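Local structure of uncharacterized protein Atu2452 (Agrobacterium tumefaciens, 2R8B) at residues S50-K54 against P94-V98; P63-H69 against A89-V95; A168-P174 against R190-G196. The protein is of unknown function but has a dienelactone hydrolase family domain of the alpha/beta-hydrolase clan and probably acts as a hydrolase. All coordinates share one frame; numbering follows the deposited sequence.

Interaction 1: residues S50-K54 against P94-V98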
ATOM      1  N   SER A  50      -0.112   6.021 -16.143  1.00 55.46           N
ATOM      2  CA  SER A  50      -1.324   5.208 -16.332  1.00 55.04           C
ATOM      3  C   SER A  50      -2.432   5.553 -15.332  1.00 54.69           C
ATOM      4  O   SER A  50      -3.602   5.417 -15.634  1.00 55.04           O
ATOM      5  CB  SER A  50      -1.033   3.691 -16.447  1.00 55.12           C
ATOM      6  OG  SER A  50      -0.587   3.070 -15.238  1.00 54.91           O
ATOM      7  N   TYR A  51      -2.060   6.016 -14.148  1.00 54.52           N
ATOM      8  CA  TYR A  51      -3.013   6.621 -13.241  1.00 54.20           C
ATOM      9  C   TYR A  51      -2.720   8.098 -13.287  1.00 54.31           C
ATOM     10  O   TYR A  51      -1.561   8.519 -13.493  1.00 54.18           O
ATOM     11  CB  TYR A  51      -2.801   6.147 -11.799  1.00 54.14           C
ATOM     12  CG  TYR A  51      -3.087   4.673 -11.514  1.00 54.73           C
ATOM     13  CD1 TYR A  51      -4.379   4.226 -11.209  1.00 53.83           C
ATOM     14  CD2 TYR A  51      -2.053   3.738 -11.510  1.00 54.37           C
ATOM     15  CE1 TYR A  51      -4.629   2.882 -10.931  1.00 54.25           C
ATOM     16  CE2 TYR A  51      -2.286   2.405 -11.246  1.00 54.72           C
ATOM     17  CZ  TYR A  51      -3.576   1.976 -10.957  1.00 55.20           C
ATOM     18  OH  TYR A  51      -3.776   0.635 -10.706  1.00 54.09           O
ATOM     19  N   PHE A  52      -3.771   8.881 -13.098  1.00 54.30           N
ATOM     20  CA  PHE A  52      -3.627  10.273 -12.749  1.00 54.72           C
ATOM     21  C   PHE A  52      -2.988  10.316 -11.383  1.00 54.38           C
ATOM     22  O   PHE A  52      -3.337   9.552 -10.514  1.00 54.60           O
ATOM     23  CB  PHE A  52      -4.992  10.955 -12.684  1.00 55.24           C
ATOM     24  CG  PHE A  52      -4.893  12.442 -12.525  1.00 57.50           C
ATOM     25  CD1 PHE A  52      -4.626  13.262 -13.648  1.00 56.92           C
ATOM     26  CD2 PHE A  52      -4.986  13.033 -11.250  1.00 57.90           C
ATOM     27  CE1 PHE A  52      -4.487  14.645 -13.511  1.00 56.44           C
ATOM     28  CE2 PHE A  52      -4.858  14.430 -11.104  1.00 57.73           C
ATOM     29  CZ  PHE A  52      -4.605  15.234 -12.243  1.00 56.37           C
ATOM     30  N   HIS A  53      -2.030  11.192 -11.171  1.00 54.72           N
ATOM     31  CA  HIS A  53      -1.349  11.157  -9.880  1.00 54.63           C
ATOM     32  C   HIS A  53      -0.622  12.453  -9.575  1.00 54.97           C
ATOM     33  O   HIS A  53      -0.310  13.207 -10.481  1.00 54.74           O
ATOM     34  CB  HIS A  53      -0.369   9.974  -9.834  1.00 54.52           C
ATOM     35  CG  HIS A  53       0.743  10.050 -10.840  1.00 53.85           C
ATOM     36  ND1 HIS A  53       0.592   9.647 -12.146  1.00 53.73           N
ATOM     37  CD2 HIS A  53       2.037  10.443 -10.716  1.00 53.49           C
ATOM     38  CE1 HIS A  53       1.739   9.808 -12.790  1.00 54.59           C
ATOM     39  NE2 HIS A  53       2.630  10.292 -11.946  1.00 51.90           N
ATOM     40  N   LYS A  54      -0.360  12.718  -8.301  1.00 55.39           N
ATOM     41  CA  LYS A  54       0.678  13.692  -7.963  1.00 55.23           C
ATOM     42  C   LYS A  54       2.085  13.039  -8.019  1.00 55.21           C
ATOM     43  O   LYS A  54       2.223  11.822  -7.785  1.00 55.46           O
ATOM     44  CB  LYS A  54       0.419  14.287  -6.576  1.00 55.28           C
ATOM     45  CG  LYS A  54      -0.580  15.422  -6.561  1.00 56.33           C
ATOM     46  CD  LYS A  54      -0.017  16.682  -5.863  1.00 57.97           C
ATOM     47  CE  LYS A  54      -1.046  17.823  -5.866  1.00 58.80           C
ATOM     48  NZ  LYS A  54      -1.035  18.548  -7.162  1.00 60.52           N
ATOM     49  N   PRO A  94      -1.152   8.395  -6.648  1.00 54.76           N
ATOM     50  CA  PRO A  94      -2.216   8.312  -7.629  1.00 55.01           C
ATOM     51  C   PRO A  94      -3.585   8.374  -6.992  1.00 55.67           C
ATOM     52  O   PRO A  94      -3.757   7.954  -5.814  1.00 56.36           O
ATOM     53  CB  PRO A  94      -2.019   6.922  -8.234  1.00 55.01           C
ATOM     54  CG  PRO A  94      -1.222   6.145  -7.199  1.00 54.29           C
ATOM     55  CD  PRO A  94      -0.753   7.064  -6.151  1.00 54.17           C
ATOM     56  N   VAL A  95      -4.548   8.876  -7.762  1.00 55.90           N
ATOM     57  CA  VAL A  95      -5.972   8.724  -7.428  1.00 56.54           C
ATOM     58  C   VAL A  95      -6.438   7.423  -8.072  1.00 57.12           C
ATOM     59  O   VAL A  95      -6.084   7.159  -9.220  1.00 57.77           O
ATOM     60  CB  VAL A  95      -6.827   9.918  -7.951  1.00 56.57           C
ATOM     61  CG1 VAL A  95      -6.696  10.062  -9.490  1.00 56.40           C
ATOM     62  CG2 VAL A  95      -8.296   9.819  -7.475  1.00 54.55           C
ATOM     63  N   GLY A  96      -7.194   6.609  -7.344  1.00 57.10           N
ATOM     64  CA  GLY A  96      -7.732   5.366  -7.901  1.00 57.74           C
ATOM     65  C   GLY A  96      -8.635   5.534  -9.121  1.00 57.94           C
ATOM     66  O   GLY A  96      -9.182   6.603  -9.373  1.00 57.33           O
ATOM     67  N   ASP A  97      -8.797   4.461  -9.874  1.00 58.74           N
ATOM     68  CA  ASP A  97      -9.447   4.542 -11.170  1.00 59.64           C
ATOM     69  C   ASP A  97     -10.859   4.011 -11.175  1.00 59.93           C
ATOM     70  O   ASP A  97     -11.464   3.891 -12.234  1.00 60.24           O
ATOM     71  CB  ASP A  97      -8.624   3.799 -12.215  1.00 60.18           C
ATOM     72  CG  ASP A  97      -8.353   2.354 -11.838  1.00 63.21           C
ATOM     73  OD1 ASP A  97      -7.717   1.649 -12.652  1.00 66.57           O
ATOM     74  OD2 ASP A  97      -8.756   1.920 -10.733  1.00 68.12           O
ATOM     75  N   VAL A  98     -11.380   3.674 -10.002  1.00 60.34           N
ATOM     76  CA  VAL A  98     -12.774   3.257  -9.893  1.00 60.53           C
ATOM     77  C   VAL A  98     -13.506   4.334  -9.097  1.00 60.85           C
ATOM     78  O   VAL A  98     -12.978   4.853  -8.119  1.00 61.27           O
ATOM     79  CB  VAL A  98     -12.901   1.870  -9.200  1.00 60.60           C
ATOM     80  CG1 VAL A  98     -14.326   1.344  -9.313  1.00 60.78           C
ATOM     81  CG2 VAL A  98     -11.903   0.871  -9.784  1.00 59.50           C
TER
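Tyr51 turns its ring back beside its own backbone N (chi1 -67°), which slants it across Pro94 and on toward Asp97. Phe52 has CG opposite its backbone N (chi1 -172°), which sets the ring so that its edge meets Val95 CG1. The contact is the antiparallel edge of an alpha/beta-hydrolase type sheet, where strand 53-56 joins strand 90-94. His53 and Pro94 form a non-hydrogen-bonded pair, with CA atoms 3.7 Å apart. Next to it, Val95 N donates to Phe52 O at 3.1 Å, and Pro94 CA adds a CA-H...O contact to the same oxygen.

Tyr51 CB meets Pro94 CB at 3.7 Å. Farther out, ring atom Tyr51 CE1 lies 3.7 Å from Asp97 OD1, with ring and carboxylate planes 53° apart. Lys126 makes a cation-pi contact with Tyr51, and Phe130 meets the rings of Tyr51 and His53 edge-to-face, so helix 117-138 packs on this corner. Val95 CG1 also sits 3.7 Å from Phe52 CB. The His53 ring turns off from Pro94 and is held within its own segment: His53 ND1 donates to Tyr51 O at 2.8 Å. Tyr51 O lies in the plane of the His53 ring, whereas ND1 stands above the carbonyl plane.

Interaction 2: residues P63-H69 against A89-V95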
ATOM      1  N   PRO A  63      14.572   6.068  -2.588  1.00 53.22           N
ATOM      2  CA  PRO A  63      13.345   5.276  -2.742  1.00 52.81           C
ATOM      3  C   PRO A  63      12.327   5.903  -3.682  1.00 52.76           C
ATOM      4  O   PRO A  63      12.321   7.126  -3.866  1.00 52.94           O
ATOM      5  CB  PRO A  63      12.778   5.215  -1.318  1.00 52.50           C
ATOM      6  CG  PRO A  63      14.010   5.388  -0.426  1.00 53.34           C
ATOM      7  CD  PRO A  63      14.891   6.356  -1.167  1.00 52.98           C
ATOM      8  N   LEU A  64      11.532   5.028  -4.296  1.00 52.63           N
ATOM      9  CA  LEU A  64      10.260   5.321  -4.925  1.00 53.23           C
ATOM     10  C   LEU A  64       9.204   5.121  -3.838  1.00 54.03           C
ATOM     11  O   LEU A  64       8.984   3.999  -3.364  1.00 54.38           O
ATOM     12  CB  LEU A  64       9.968   4.309  -6.041  1.00 52.92           C
ATOM     13  CG  LEU A  64       9.348   4.750  -7.361  1.00 53.02           C
ATOM     14  CD1 LEU A  64       8.242   3.832  -7.698  1.00 52.51           C
ATOM     15  CD2 LEU A  64       8.834   6.190  -7.365  1.00 52.77           C
ATOM     16  N   PHE A  65       8.560   6.199  -3.422  1.00 54.26           N
ATOM     17  CA  PHE A  65       7.580   6.064  -2.381  1.00 54.13           C
ATOM     18  C   PHE A  65       6.213   6.179  -3.026  1.00 54.80           C
ATOM     19  O   PHE A  65       5.835   7.256  -3.481  1.00 55.80           O
ATOM     20  CB  PHE A  65       7.744   7.161  -1.356  1.00 53.75           C
ATOM     21  CG  PHE A  65       7.103   6.856  -0.056  1.00 52.78           C
ATOM     22  CD1 PHE A  65       6.276   5.764   0.088  1.00 54.51           C
ATOM     23  CD2 PHE A  65       7.324   7.658   1.030  1.00 53.52           C
ATOM     24  CE1 PHE A  65       5.698   5.480   1.304  1.00 54.86           C
ATOM     25  CE2 PHE A  65       6.742   7.383   2.253  1.00 53.99           C
ATOM     26  CZ  PHE A  65       5.936   6.303   2.393  1.00 53.26           C
ATOM     27  N   VAL A  66       5.465   5.087  -3.088  1.00 54.62           N
ATOM     28  CA  VAL A  66       4.110   5.161  -3.629  1.00 54.90           C
ATOM     29  C   VAL A  66       3.105   5.059  -2.485  1.00 55.07           C
ATOM     30  O   VAL A  66       3.292   4.253  -1.579  1.00 54.58           O
ATOM     31  CB  VAL A  66       3.877   4.150  -4.783  1.00 54.54           C
ATOM     32  CG1 VAL A  66       4.410   2.800  -4.439  1.00 55.79           C
ATOM     33  CG2 VAL A  66       2.416   4.068  -5.156  1.00 54.78           C
ATOM     34  N   LEU A  67       2.095   5.937  -2.496  1.00 55.79           N
ATOM     35  CA  LEU A  67       1.118   6.024  -1.404  1.00 56.27           C
ATOM     36  C   LEU A  67      -0.257   6.006  -1.980  1.00 56.58           C
ATOM     37  O   LEU A  67      -0.561   6.736  -2.918  1.00 57.59           O
ATOM     38  CB  LEU A  67       1.262   7.291  -0.584  1.00 56.59           C
ATOM     39  CG  LEU A  67       2.629   7.737  -0.075  1.00 58.30           C
ATOM     40  CD1 LEU A  67       3.210   8.711  -1.068  1.00 57.80           C
ATOM     41  CD2 LEU A  67       2.457   8.396   1.283  1.00 59.58           C
ATOM     42  N   LEU A  68      -1.105   5.188  -1.372  1.00 56.92           N
ATOM     43  CA  LEU A  68      -2.381   4.833  -1.917  1.00 56.31           C
ATOM     44  C   LEU A  68      -3.526   5.147  -0.927  1.00 56.48           C
ATOM     45  O   LEU A  68      -3.641   4.517   0.120  1.00 56.88           O
ATOM     46  CB  LEU A  68      -2.296   3.352  -2.253  1.00 56.67           C
ATOM     47  CG  LEU A  68      -1.088   3.055  -3.139  1.00 55.16           C
ATOM     48  CD1 LEU A  68      -0.809   1.580  -3.249  1.00 56.60           C
ATOM     49  CD2 LEU A  68      -1.357   3.619  -4.484  1.00 55.59           C
ATOM     50  N   HIS A  69      -4.362   6.121  -1.280  1.00 56.43           N
ATOM     51  CA  HIS A  69      -5.419   6.625  -0.419  1.00 56.76           C
ATOM     52  C   HIS A  69      -6.468   5.556  -0.100  1.00 57.35           C
ATOM     53  O   HIS A  69      -6.547   4.548  -0.792  1.00 57.30           O
ATOM     54  CB  HIS A  69      -6.117   7.794  -1.099  1.00 56.54           C
ATOM     55  CG  HIS A  69      -6.799   7.418  -2.373  1.00 56.67           C
ATOM     56  ND1 HIS A  69      -6.244   7.655  -3.614  1.00 57.99           N
ATOM     57  CD2 HIS A  69      -7.985   6.810  -2.604  1.00 55.84           C
ATOM     58  CE1 HIS A  69      -7.059   7.210  -4.553  1.00 56.68           C
ATOM     59  NE2 HIS A  69      -8.121   6.690  -3.967  1.00 56.72           N
ATOM     60  N   ALA A  89      12.888  11.062  -1.098  1.00 59.69           N
ATOM     61  CA  ALA A  89      12.417   9.944  -1.885  1.00 58.60           C
ATOM     62  C   ALA A  89      11.738  10.579  -3.065  1.00 57.90           C
ATOM     63  O   ALA A  89      11.275  11.719  -2.956  1.00 57.85           O
ATOM     64  CB  ALA A  89      11.420   9.096  -1.078  1.00 58.39           C
ATOM     65  N   THR A  90      11.698   9.878  -4.192  1.00 57.03           N
ATOM     66  CA  THR A  90      10.832  10.332  -5.250  1.00 56.33           C
ATOM     67  C   THR A  90       9.434   9.877  -4.875  1.00 56.21           C
ATOM     68  O   THR A  90       9.255   8.755  -4.425  1.00 56.28           O
ATOM     69  CB  THR A  90      11.301   9.989  -6.716  1.00 56.58           C
ATOM     70  OG1 THR A  90      10.165   9.549  -7.468  1.00 55.08           O
ATOM     71  CG2 THR A  90      12.551   8.987  -6.800  1.00 55.26           C
ATOM     72  N   ILE A  91       8.452  10.773  -4.964  1.00 55.99           N
ATOM     73  CA  ILE A  91       7.150  10.501  -4.345  1.00 55.66           C
ATOM     74  C   ILE A  91       6.015  10.489  -5.305  1.00 55.99           C
ATOM     75  O   ILE A  91       5.811  11.409  -6.097  1.00 56.99           O
ATOM     76  CB  ILE A  91       6.818  11.452  -3.190  1.00 55.54           C
ATOM     77  CG1 ILE A  91       7.554  10.978  -1.953  1.00 56.27           C
ATOM     78  CG2 ILE A  91       5.318  11.419  -2.841  1.00 55.34           C
ATOM     79  CD1 ILE A  91       8.013  12.100  -1.118  1.00 58.39           C
ATOM     80  N   LEU A  92       5.204   9.471  -5.172  1.00 56.06           N
ATOM     81  CA  LEU A  92       4.263   9.188  -6.188  1.00 56.70           C
ATOM     82  C   LEU A  92       2.888   8.880  -5.578  1.00 56.02           C
ATOM     83  O   LEU A  92       2.751   8.005  -4.741  1.00 56.30           O
ATOM     84  CB  LEU A  92       4.863   8.029  -6.948  1.00 57.10           C
ATOM     85  CG  LEU A  92       4.202   7.724  -8.251  1.00 60.05           C
ATOM     86  CD1 LEU A  92       5.247   7.128  -9.129  1.00 60.57           C
ATOM     87  CD2 LEU A  92       3.124   6.702  -7.846  1.00 63.16           C
ATOM     88  N   SER A  93       1.864   9.623  -5.956  1.00 55.72           N
ATOM     89  CA  SER A  93       0.579   9.443  -5.281  1.00 55.27           C
ATOM     90  C   SER A  93      -0.613   9.554  -6.241  1.00 55.15           C
ATOM     91  O   SER A  93      -1.024  10.655  -6.616  1.00 55.34           O
ATOM     92  CB  SER A  93       0.462  10.407  -4.100  1.00 55.21           C
ATOM     93  OG  SER A  93      -0.885  10.694  -3.815  1.00 54.57           O
ATOM     94  N   PRO A  94      -1.152   8.395  -6.648  1.00 54.76           N
ATOM     95  CA  PRO A  94      -2.216   8.312  -7.629  1.00 55.01           C
ATOM     96  C   PRO A  94      -3.585   8.374  -6.992  1.00 55.67           C
ATOM     97  O   PRO A  94      -3.757   7.954  -5.814  1.00 56.36           O
ATOM     98  CB  PRO A  94      -2.019   6.922  -8.234  1.00 55.01           C
ATOM     99  CG  PRO A  94      -1.222   6.145  -7.199  1.00 54.29           C
ATOM    100  CD  PRO A  94      -0.753   7.064  -6.151  1.00 54.17           C
ATOM    101  N   VAL A  95      -4.548   8.876  -7.762  1.00 55.90           N
ATOM    102  CA  VAL A  95      -5.972   8.724  -7.428  1.00 56.54           C
ATOM    103  C   VAL A  95      -6.438   7.423  -8.072  1.00 57.12           C
ATOM    104  O   VAL A  95      -6.084   7.159  -9.220  1.00 57.77           O
ATOM    105  CB  VAL A  95      -6.827   9.918  -7.951  1.00 56.57           C
ATOM    106  CG1 VAL A  95      -6.696  10.062  -9.490  1.00 56.40           C
ATOM    107  CG2 VAL A  95      -8.296   9.819  -7.475  1.00 54.55           C
TER
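Pro63 starts the pairing: its O accepts from Thr90 N at 2.8 Å, and its CB rests near Ala89 CB. Leu64 turns to the face shared with Val66, Thr90 and Leu92. Leu64 CD2 slants across Thr90 and lies 3.6 Å from Thr90 OG1. Phe65 uses both N and O on strand 90-94, straddling Ile91: N donates to Thr90 O, and O accepts from Leu92 N at 2.9 Å. Its side chain is on the opposite face, with Phe65 CB 3.9 Å from Ile91 CG1.

Val66 lies alongside Leu92, both pointing the same way, and Val66 CG2 meets Leu92 CD2 at 3.8 Å. Leu67 N donates to Leu92 O at 3.1 Å, and its CD1 reaches Ile91 CG2. Leu67 CG packs over one face of the Phe65 ring, toward the rim. The ladder stops there, because Pro94 has no N-H to offer Leu67 O. Pro94 CD lies against that oxygen instead. Leu68 CD2 then touches Pro94 CG at 3.7 Å. With CG between the backbone N and the carbonyl carbon (chi1 63°), the His69 ring reaches Pro94 O and Val95. His69 ND1 makes a weak hydrogen bond to Pro94 O at 3.3 Å, and Val95 CA also lies at the ring edge. Nearby, Ser93 OG bonds to Glu75 O on helix 75-85. That helix links the two strands, which run parallel and 21° apart. The arrangement is a beta-alpha-beta crossover in the central sheet of an alpha/beta-hydrolase fold.

Interaction 3: residues A168-P174 against R190-G196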
ATOM      1  N   ALA A 168       9.851  -2.209   1.164  1.00 55.04           N
ATOM      2  CA  ALA A 168       9.131  -1.933   2.400  1.00 54.87           C
ATOM      3  C   ALA A 168       7.685  -1.596   2.123  1.00 54.64           C
ATOM      4  O   ALA A 168       7.366  -0.997   1.097  1.00 55.11           O
ATOM      5  CB  ALA A 168       9.760  -0.813   3.118  1.00 54.61           C
ATOM      6  N   ALA A 169       6.796  -1.968   3.028  1.00 54.07           N
ATOM      7  CA  ALA A 169       5.409  -1.601   2.820  1.00 54.23           C
ATOM      8  C   ALA A 169       4.719  -1.302   4.129  1.00 54.09           C
ATOM      9  O   ALA A 169       4.926  -2.015   5.119  1.00 54.53           O
ATOM     10  CB  ALA A 169       4.681  -2.702   2.068  1.00 54.34           C
ATOM     11  N   VAL A 170       3.919  -0.245   4.185  1.00 53.34           N
ATOM     12  CA  VAL A 170       3.120  -0.153   5.381  1.00 52.96           C
ATOM     13  C   VAL A 170       1.663  -0.303   5.047  1.00 53.65           C
ATOM     14  O   VAL A 170       1.144   0.354   4.140  1.00 53.92           O
ATOM     15  CB  VAL A 170       3.496   1.019   6.321  1.00 53.59           C
ATOM     16  CG1 VAL A 170       4.602   1.873   5.749  1.00 51.10           C
ATOM     17  CG2 VAL A 170       2.292   1.812   6.741  1.00 52.49           C
ATOM     18  N   LEU A 171       1.015  -1.252   5.715  1.00 53.35           N
ATOM     19  CA  LEU A 171      -0.391  -1.499   5.461  1.00 52.65           C
ATOM     20  C   LEU A 171      -1.247  -0.940   6.581  1.00 52.32           C
ATOM     21  O   LEU A 171      -1.193  -1.411   7.709  1.00 52.67           O
ATOM     22  CB  LEU A 171      -0.621  -2.983   5.291  1.00 52.68           C
ATOM     23  CG  LEU A 171       0.299  -3.653   4.259  1.00 52.34           C
ATOM     24  CD1 LEU A 171       0.074  -5.142   4.272  1.00 45.42           C
ATOM     25  CD2 LEU A 171       0.106  -3.113   2.849  1.00 51.83           C
HETATM   26  N   MSE A 172      -2.022   0.090   6.294  1.00 51.81           N
HETATM   27  CA  MSE A 172      -2.836   0.662   7.346  1.00 51.57           C
HETATM   28  C   MSE A 172      -4.256   0.140   7.284  1.00 51.00           C
HETATM   29  O   MSE A 172      -5.010   0.458   6.378  1.00 51.06           O
HETATM   30  CB  MSE A 172      -2.729   2.181   7.279  1.00 51.87           C
HETATM   31  CG  MSE A 172      -1.279   2.569   7.367  1.00 51.22           C
HETATM   32 SE   MSE A 172      -1.030   4.448   7.549  0.60 53.42          SE
HETATM   33  CE  MSE A 172      -0.885   4.621   9.520  1.00 55.02           C
ATOM     34  N   HIS A 173      -4.602  -0.714   8.242  1.00 50.52           N
ATOM     35  CA  HIS A 173      -5.910  -1.272   8.287  1.00 49.81           C
ATOM     36  C   HIS A 173      -6.194  -1.978   6.962  1.00 50.33           C
ATOM     37  O   HIS A 173      -7.077  -1.566   6.240  1.00 51.05           O
ATOM     38  CB  HIS A 173      -6.943  -0.177   8.563  1.00 48.66           C
ATOM     39  CG  HIS A 173      -6.759   0.494   9.889  1.00 50.43           C
ATOM     40  ND1 HIS A 173      -7.546   0.220  10.988  1.00 51.79           N
ATOM     41  CD2 HIS A 173      -5.867   1.425  10.300  1.00 52.55           C
ATOM     42  CE1 HIS A 173      -7.147   0.942  12.016  1.00 51.98           C
ATOM     43  NE2 HIS A 173      -6.127   1.683  11.623  1.00 53.98           N
ATOM     44  N   PRO A 174      -5.425  -3.030   6.630  1.00 50.37           N
ATOM     45  CA  PRO A 174      -5.765  -3.878   5.496  1.00 51.35           C
ATOM     46  C   PRO A 174      -6.938  -4.786   5.803  1.00 52.84           C
ATOM     47  O   PRO A 174      -7.282  -4.988   6.985  1.00 55.08           O
ATOM     48  CB  PRO A 174      -4.534  -4.763   5.359  1.00 50.86           C
ATOM     49  CG  PRO A 174      -4.065  -4.893   6.762  1.00 49.66           C
ATOM     50  CD  PRO A 174      -4.194  -3.503   7.284  1.00 49.90           C
ATOM     51  N   ARG A 190      10.526  -5.525   4.324  1.00 54.25           N
ATOM     52  CA  ARG A 190      10.046  -5.209   5.648  1.00 54.17           C
ATOM     53  C   ARG A 190       8.629  -4.755   5.493  1.00 53.94           C
ATOM     54  O   ARG A 190       8.364  -3.823   4.691  1.00 54.88           O
ATOM     55  CB  ARG A 190      10.874  -4.103   6.272  1.00 53.67           C
ATOM     56  CG  ARG A 190      12.205  -4.621   6.766  1.00 56.38           C
ATOM     57  CD  ARG A 190      13.120  -3.559   7.308  1.00 59.98           C
ATOM     58  NE  ARG A 190      12.689  -2.951   8.578  1.00 65.86           N
ATOM     59  CZ  ARG A 190      12.407  -1.643   8.740  1.00 69.28           C
ATOM     60  NH1 ARG A 190      12.466  -0.792   7.712  1.00 69.55           N
ATOM     61  NH2 ARG A 190      12.054  -1.168   9.932  1.00 69.99           N
ATOM     62  N   VAL A 191       7.718  -5.382   6.239  1.00 52.33           N
ATOM     63  CA  VAL A 191       6.386  -4.826   6.319  1.00 51.33           C
ATOM     64  C   VAL A 191       5.820  -4.486   7.694  1.00 51.58           C
ATOM     65  O   VAL A 191       6.027  -5.212   8.694  1.00 50.64           O
ATOM     66  CB  VAL A 191       5.337  -5.526   5.362  1.00 51.70           C
ATOM     67  CG1 VAL A 191       5.944  -6.653   4.563  1.00 50.67           C
ATOM     68  CG2 VAL A 191       4.067  -5.863   6.058  1.00 47.19           C
ATOM     69  N   LEU A 192       5.103  -3.354   7.698  1.00 51.22           N
ATOM     70  CA  LEU A 192       4.380  -2.869   8.871  1.00 51.84           C
ATOM     71  C   LEU A 192       2.870  -2.932   8.674  1.00 51.84           C
ATOM     72  O   LEU A 192       2.337  -2.333   7.738  1.00 53.00           O
ATOM     73  CB  LEU A 192       4.765  -1.422   9.156  1.00 51.41           C
ATOM     74  CG  LEU A 192       3.952  -0.796  10.280  1.00 51.77           C
ATOM     75  CD1 LEU A 192       4.049  -1.617  11.506  1.00 54.60           C
ATOM     76  CD2 LEU A 192       4.436   0.567  10.571  1.00 52.13           C
ATOM     77  N   ILE A 193       2.174  -3.640   9.548  1.00 51.09           N
ATOM     78  CA  ILE A 193       0.724  -3.582   9.552  1.00 50.08           C
ATOM     79  C   ILE A 193       0.256  -2.822  10.786  1.00 50.19           C
ATOM     80  O   ILE A 193       0.729  -3.093  11.910  1.00 50.33           O
ATOM     81  CB  ILE A 193       0.121  -4.955   9.523  1.00 49.93           C
ATOM     82  CG1 ILE A 193       0.663  -5.725   8.310  1.00 50.28           C
ATOM     83  CG2 ILE A 193      -1.386  -4.835   9.376  1.00 50.31           C
ATOM     84  CD1 ILE A 193       0.591  -7.260   8.400  1.00 46.64           C
ATOM     85  N   THR A 194      -0.645  -1.864  10.589  1.00 49.25           N
ATOM     86  CA  THR A 194      -1.238  -1.161  11.700  1.00 49.74           C
ATOM     87  C   THR A 194      -2.709  -1.486  11.657  1.00 49.89           C
ATOM     88  O   THR A 194      -3.337  -1.524  10.589  1.00 50.11           O
ATOM     89  CB  THR A 194      -1.089   0.374  11.554  1.00 50.96           C
ATOM     90  OG1 THR A 194      -1.959   0.832  10.507  1.00 54.45           O
ATOM     91  CG2 THR A 194       0.374   0.809  11.202  1.00 50.56           C
ATOM     92  N   ALA A 195      -3.299  -1.710  12.811  1.00 50.12           N
ATOM     93  CA  ALA A 195      -4.661  -2.203  12.811  1.00 50.76           C
ATOM     94  C   ALA A 195      -5.487  -1.905  14.082  1.00 51.37           C
ATOM     95  O   ALA A 195      -4.951  -1.632  15.160  1.00 51.33           O
ATOM     96  CB  ALA A 195      -4.658  -3.679  12.492  1.00 50.19           C
ATOM     97  N   GLY A 196      -6.803  -1.947  13.942  1.00 51.36           N
ATOM     98  CA  GLY A 196      -7.626  -1.639  15.086  1.00 51.68           C
ATOM     99  C   GLY A 196      -8.142  -2.959  15.600  1.00 51.62           C
ATOM    100  O   GLY A 196      -8.455  -3.879  14.827  1.00 52.70           O
TER
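Strands 168-172 and 190-196 run parallel as close neighbours, with axes 4.6 Å apart and directions differing by 9°. Five backbone bonds join them, alternating in direction. Arg190 O accepts from Ala169 N, and Ala169 O accepts from Leu192 N at 2.9 Å. Leu192 O then takes Leu171 N, and Leu171 O takes Thr194 N. Thr194 O accepts from His173 N at 2.8 Å. This last bond extends the pairing past the end of strand 168-172.

Ala169, Leu171, Val191 and Ile193 share one face. Leu171 CD1 slants over Ile193 CG1 at 4.1 Å, and Pro174 crosses Ile193 at about a right angle, with Pro174 CG 3.7 Å from Ile193 CG2. On the face of Val170, selenomethionine Met172, Leu192 and Thr194, Val170 CB packs on Leu192 CB. Thr194 OG1 lies 3.6 Å from Met172 CB, but its hydrogen bond goes to Glu236 OE2. His173 sets its ring beside its own N (chi1 -62°), which lays one ring face over Ala195 CA, 4.2 Å from the ring centroid in a CH-pi contact. Both ring nitrogens are held: NE2 by Glu236 OE1 and ND1 by Asp199 OD2. Asp199, His230 and Ser149 are arranged like a Ser-His-Asp triad and probably form one, with His173 in its second shell.

Helices 150-161 and 204-217 pack on the Leu171 and Ile193 face, and helix 234-244 on the Met172 and Leu192 face. Strand 143-148 flanks 168-172, and strand 220-226 flanks 190-196.

All three contacts belong to one mixed sheet. Interaction 1 joins edge strand 53-56 to 90-94, and interaction 2 joins 90-94 to 64-68. The two share Pro94 and Val95, with centres about 11 Å apart, and Lys54 N probably bonds to Ser93 O between them. Interaction 3 opens only after both others have closed along the chain, and it lies on the opposite side of the chain's centre. Its centre is about 16 Å from that of interaction 2 and about 21 Å from that of interaction 1. Strand 143-148 runs between 64-68 and 168-172 and leads into the putative nucleophile elbow at Ser149. Interactions 2 and 3 thus flank the probable active-site strand.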